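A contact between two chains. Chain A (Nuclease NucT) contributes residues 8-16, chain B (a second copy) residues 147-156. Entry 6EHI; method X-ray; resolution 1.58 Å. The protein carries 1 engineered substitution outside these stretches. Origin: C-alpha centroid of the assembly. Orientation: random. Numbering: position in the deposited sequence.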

# COMPACT_ATOMS: atom_id res chain seq x y z
N SER A 8 9.57 -5.70 -9.74
CA SER A 8 9.98 -6.59 -8.68
C SER A 8 9.03 -6.57 -7.50
O SER A 8 8.90 -5.56 -6.84
N LEU A 9 8.29 -7.66 -7.33
CA LEU A 9 7.38 -7.83 -6.18
C LEU A 9 8.01 -8.55 -5.04
O LEU A 9 8.56 -9.67 -5.17
N PHE A 10 7.86 -7.98 -3.85
CA PHE A 10 8.19 -8.65 -2.64
C PHE A 10 6.94 -8.87 -1.80
O PHE A 10 6.20 -7.97 -1.49
N VAL A 11 6.77 -10.12 -1.36
CA VAL A 11 5.62 -10.44 -0.55
C VAL A 11 6.16 -10.70 0.86
O VAL A 11 6.94 -11.67 1.11
N LEU A 12 5.71 -9.88 1.79
CA LEU A 12 6.13 -9.97 3.16
C LEU A 12 5.10 -10.76 4.00
O LEU A 12 3.93 -10.76 3.67
N PRO A 13 5.54 -11.51 5.04
CA PRO A 13 6.88 -11.52 5.60
C PRO A 13 7.89 -12.42 4.90
O PRO A 13 9.07 -12.38 5.19
N TYR A 14 7.41 -13.28 4.00
CA TYR A 14 8.29 -14.27 3.34
C TYR A 14 9.59 -13.68 2.82
O TYR A 14 10.67 -14.24 3.02
N GLU A 15 9.50 -12.52 2.15
CA GLU A 15 10.57 -11.87 1.55
C GLU A 15 10.88 -10.49 2.26
O GLU A 15 11.41 -9.62 1.62
N GLN A 16 10.71 -10.44 3.58
CA GLN A 16 10.84 -9.16 4.34
C GLN A 16 12.27 -8.66 4.31
O GLN A 16 12.50 -7.49 4.16
N LYS B 147 3.78 -14.62 -9.08
CA LYS B 147 4.33 -14.59 -7.73
C LYS B 147 3.23 -14.27 -6.73
O LYS B 147 3.16 -14.90 -5.67
N ALA B 148 2.40 -13.28 -7.04
CA ALA B 148 1.31 -12.97 -6.14
C ALA B 148 0.41 -14.19 -5.91
O ALA B 148 0.06 -14.46 -4.76
N LYS B 149 0.07 -14.91 -6.99
CA LYS B 149 -0.84 -16.12 -6.85
C LYS B 149 -0.18 -17.22 -5.96
O LYS B 149 -0.79 -17.79 -5.05
N SER B 150 1.12 -17.31 -6.08
CA SER B 150 1.85 -18.37 -5.36
C SER B 150 1.87 -18.08 -3.87
O SER B 150 1.55 -18.93 -3.04
N TYR B 151 2.15 -16.80 -3.50
CA TYR B 151 2.18 -16.45 -2.11
C TYR B 151 0.77 -16.38 -1.48
O TYR B 151 0.62 -16.61 -0.28
N TYR B 152 -0.23 -16.05 -2.29
CA TYR B 152 -1.63 -15.97 -1.81
C TYR B 152 -1.99 -17.40 -1.26
O TYR B 152 -2.51 -17.54 -0.15
N GLN B 153 -1.68 -18.39 -2.06
CA GLN B 153 -1.93 -19.81 -1.59
C GLN B 153 -1.18 -20.09 -0.28
O GLN B 153 -1.73 -20.69 0.61
N LYS B 154 0.03 -19.59 -0.15
CA LYS B 154 0.79 -19.79 1.00
C LYS B 154 0.11 -19.14 2.14
O LYS B 154 -0.04 -19.76 3.19
N MET B 155 -0.23 -17.85 2.02
CA MET B 155 -1.03 -17.19 3.04
C MET B 155 -2.26 -17.85 3.49
O MET B 155 -2.58 -17.84 4.71
N LEU B 156 -2.98 -18.44 2.55
CA LEU B 156 -4.21 -19.12 2.90
C LEU B 156 -4.04 -20.22 3.94
O LEU B 156 -5.01 -20.56 4.63

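Strand 8-12 of chain A and helix 147-156 of chain B run almost parallel, their axes 6° apart in direction and 9.4 Å apart at closest approach. The strand's alternation decides what faces the helix: the CA-to-CB bonds of Leu A9 and Val A11 point toward it, those of Ser A8, Phe A10 and Leu A12 away. Beyond the strand, Tyr A14 and Glu A15 also point toward the helix. It answers with Lys B147, Tyr B151 and Lys B154, spaced four and three residues apart and so on one side of the helix, while Ala B148 and Met B155 contribute from a sideways setting.

The polar centre is the ammonium group of Lys B147. The Lys B147 side chain is t at chi1, chi2 and chi4, with chi3 off-well at -130°, and this nearly extended reach brings its NZ 2.7 Å from Leu A9 O, a hydrogen bond to a strand carbonyl. Lys B147 NZ also lies 2.8 Å from Glu A15 OE2, a hydrogen bond within a salt bridge, and makes a weak bond to Glu A15 OE1 at 3.3 Å. The carboxylate is held from its own chain as well: Val A11 N donates to Glu A15 OE1 at 2.8 Å with an N-H...O angle of 164°. Glu A15, m at chi1 and t at chi2, thus links a strand amide to the helix lysine. Its backbone is tied back too, Glu A15 N donating to Val A11 O at 2.9 Å.

Apolar contacts make up the rest of the packing. Leu A9 (chi1 t, chi2 p) places CD2 4.1 Å from Ala B148 CB. Val A11 (chi1 t) brings CG2 to 3.7 Å from Tyr B151 CD2; its CB lies 4.3 Å from the Tyr B151 ring centroid, 29° off the normal, an off-centre CH-pi contact. Tyr B151 (chi1 m) also meets Tyr A14 (chi1 m): CD2 of Tyr A14 is 3.2 Å from CD1 of Tyr B151, but with centroids 5.0 Å apart and planes at 27° the rings are slid apart and barely overlap.

Tyr A14 has the most area covered by the other stretch, 104 Å². Its CE1 lies 3.3 Å from Lys B154 CE, and Met B155 CG sits at the ring edge, 3.4 Å from Tyr A14 OH. Tyr A14 OH is also 3.4 Å from Met B155 N, yet the angle is poor and no hydrogen bond results; Met B155 N instead donates to Tyr B151 O at 2.7 Å, in the helix's own pattern. The hydroxyl of Tyr B151 likewise has no hydrogen bond across the contact: its OH approaches Glu A15 CG at 3.7 Å.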

# COMPACT_ATOMS: atom_id res chain seq x y z
CB SER A 8 11.41 -6.41 -8.23
OG SER A 8 12.23 -6.52 -9.38
CB LEU A 9 6.11 -8.54 -6.60
CG LEU A 9 5.06 -8.88 -5.53
CD1 LEU A 9 4.43 -7.58 -4.98
CD2 LEU A 9 4.05 -9.78 -6.17
CB PHE A 10 9.20 -7.87 -1.82
CG PHE A 10 10.46 -7.52 -2.57
CD1 PHE A 10 10.51 -6.37 -3.33
CD2 PHE A 10 11.57 -8.37 -2.56
CE1 PHE A 10 11.64 -6.07 -4.06
CE2 PHE A 10 12.72 -8.07 -3.28
CZ PHE A 10 12.73 -6.91 -4.02
CB VAL A 11 4.75 -11.62 -1.06
CG1 VAL A 11 3.63 -11.86 -0.06
CG2 VAL A 11 4.31 -11.43 -2.55
CB LEU A 12 6.31 -8.55 3.74
CG LEU A 12 7.48 -7.76 3.20
CD1 LEU A 12 7.10 -7.20 1.82
CD2 LEU A 12 7.95 -6.69 4.13
CB PRO A 13 6.64 -12.05 7.03
CG PRO A 13 5.48 -12.99 6.84
CD PRO A 13 4.61 -12.39 5.80
CB TYR A 14 7.56 -14.96 2.21
CG TYR A 14 6.18 -15.45 2.63
CD1 TYR A 14 6.00 -16.54 3.52
CD2 TYR A 14 5.05 -14.78 2.23
CE1 TYR A 14 4.72 -16.94 3.91
CE2 TYR A 14 3.79 -15.19 2.62
CZ TYR A 14 3.63 -16.24 3.48
OH TYR A 14 2.35 -16.63 3.79
CB GLU A 15 10.29 -11.67 0.07
CG GLU A 15 9.92 -12.88 -0.78
CD GLU A 15 9.62 -12.54 -2.23
OE1 GLU A 15 8.53 -11.98 -2.51
OE2 GLU A 15 10.46 -12.90 -3.11
CB GLN A 16 10.29 -9.29 5.73
CG GLN A 16 11.12 -10.23 6.61
CD GLN A 16 10.40 -10.66 7.84
OE1 GLN A 16 9.25 -10.32 8.08
NE2 GLN A 16 11.08 -11.48 8.62
CB LYS B 147 5.40 -13.55 -7.59
CG LYS B 147 6.08 -13.67 -6.25
CD LYS B 147 7.20 -12.65 -6.16
CE LYS B 147 8.51 -13.25 -5.72
NZ LYS B 147 9.54 -12.17 -5.61
CB ALA B 148 0.52 -11.76 -6.57
CB LYS B 149 -1.23 -16.69 -8.18
CG LYS B 149 -2.21 -15.80 -8.95
CD LYS B 149 -2.81 -16.46 -10.18
CE LYS B 149 -4.26 -16.83 -9.89
NZ LYS B 149 -4.92 -17.54 -11.00
CB SER B 150 3.29 -18.52 -5.88
OG SER B 150 3.91 -19.57 -5.13
CB TYR B 151 2.98 -15.15 -1.86
CG TYR B 151 4.50 -15.41 -1.83
CD1 TYR B 151 5.10 -16.02 -0.75
CD2 TYR B 151 5.29 -15.03 -2.88
CE1 TYR B 151 6.47 -16.30 -0.71
CE2 TYR B 151 6.64 -15.30 -2.86
CZ TYR B 151 7.23 -15.91 -1.77
OH TYR B 151 8.57 -16.16 -1.79
CB TYR B 152 -2.58 -15.61 -2.88
CG TYR B 152 -3.98 -15.32 -2.38
CD1 TYR B 152 -4.35 -14.05 -1.97
CD2 TYR B 152 -4.94 -16.30 -2.31
CE1 TYR B 152 -5.63 -13.79 -1.47
CE2 TYR B 152 -6.29 -16.06 -1.89
CZ TYR B 152 -6.63 -14.79 -1.47
OH TYR B 152 -7.87 -14.49 -1.04
CB GLN B 153 -1.56 -20.78 -2.70
CG GLN B 153 -2.45 -20.71 -3.92
CD GLN B 153 -3.94 -20.78 -3.62
OE1 GLN B 153 -4.51 -21.81 -3.07
NE2 GLN B 153 -4.62 -19.76 -3.96
CB LYS B 154 2.18 -19.31 0.86
CG LYS B 154 3.05 -19.80 1.99
CD LYS B 154 4.51 -19.54 1.68
CE LYS B 154 5.44 -19.95 2.81
NZ LYS B 154 5.90 -21.32 2.52
CB MET B 155 -1.41 -15.71 2.60
CG MET B 155 -0.22 -14.86 2.46
SD MET B 155 -0.55 -13.31 1.55
CE MET B 155 -1.72 -12.57 2.67
CB LEU B 156 -4.87 -19.69 1.66
CG LEU B 156 -5.68 -18.69 0.83
CD1 LEU B 156 -6.12 -19.43 -0.40
CD2 LEU B 156 -6.84 -18.10 1.65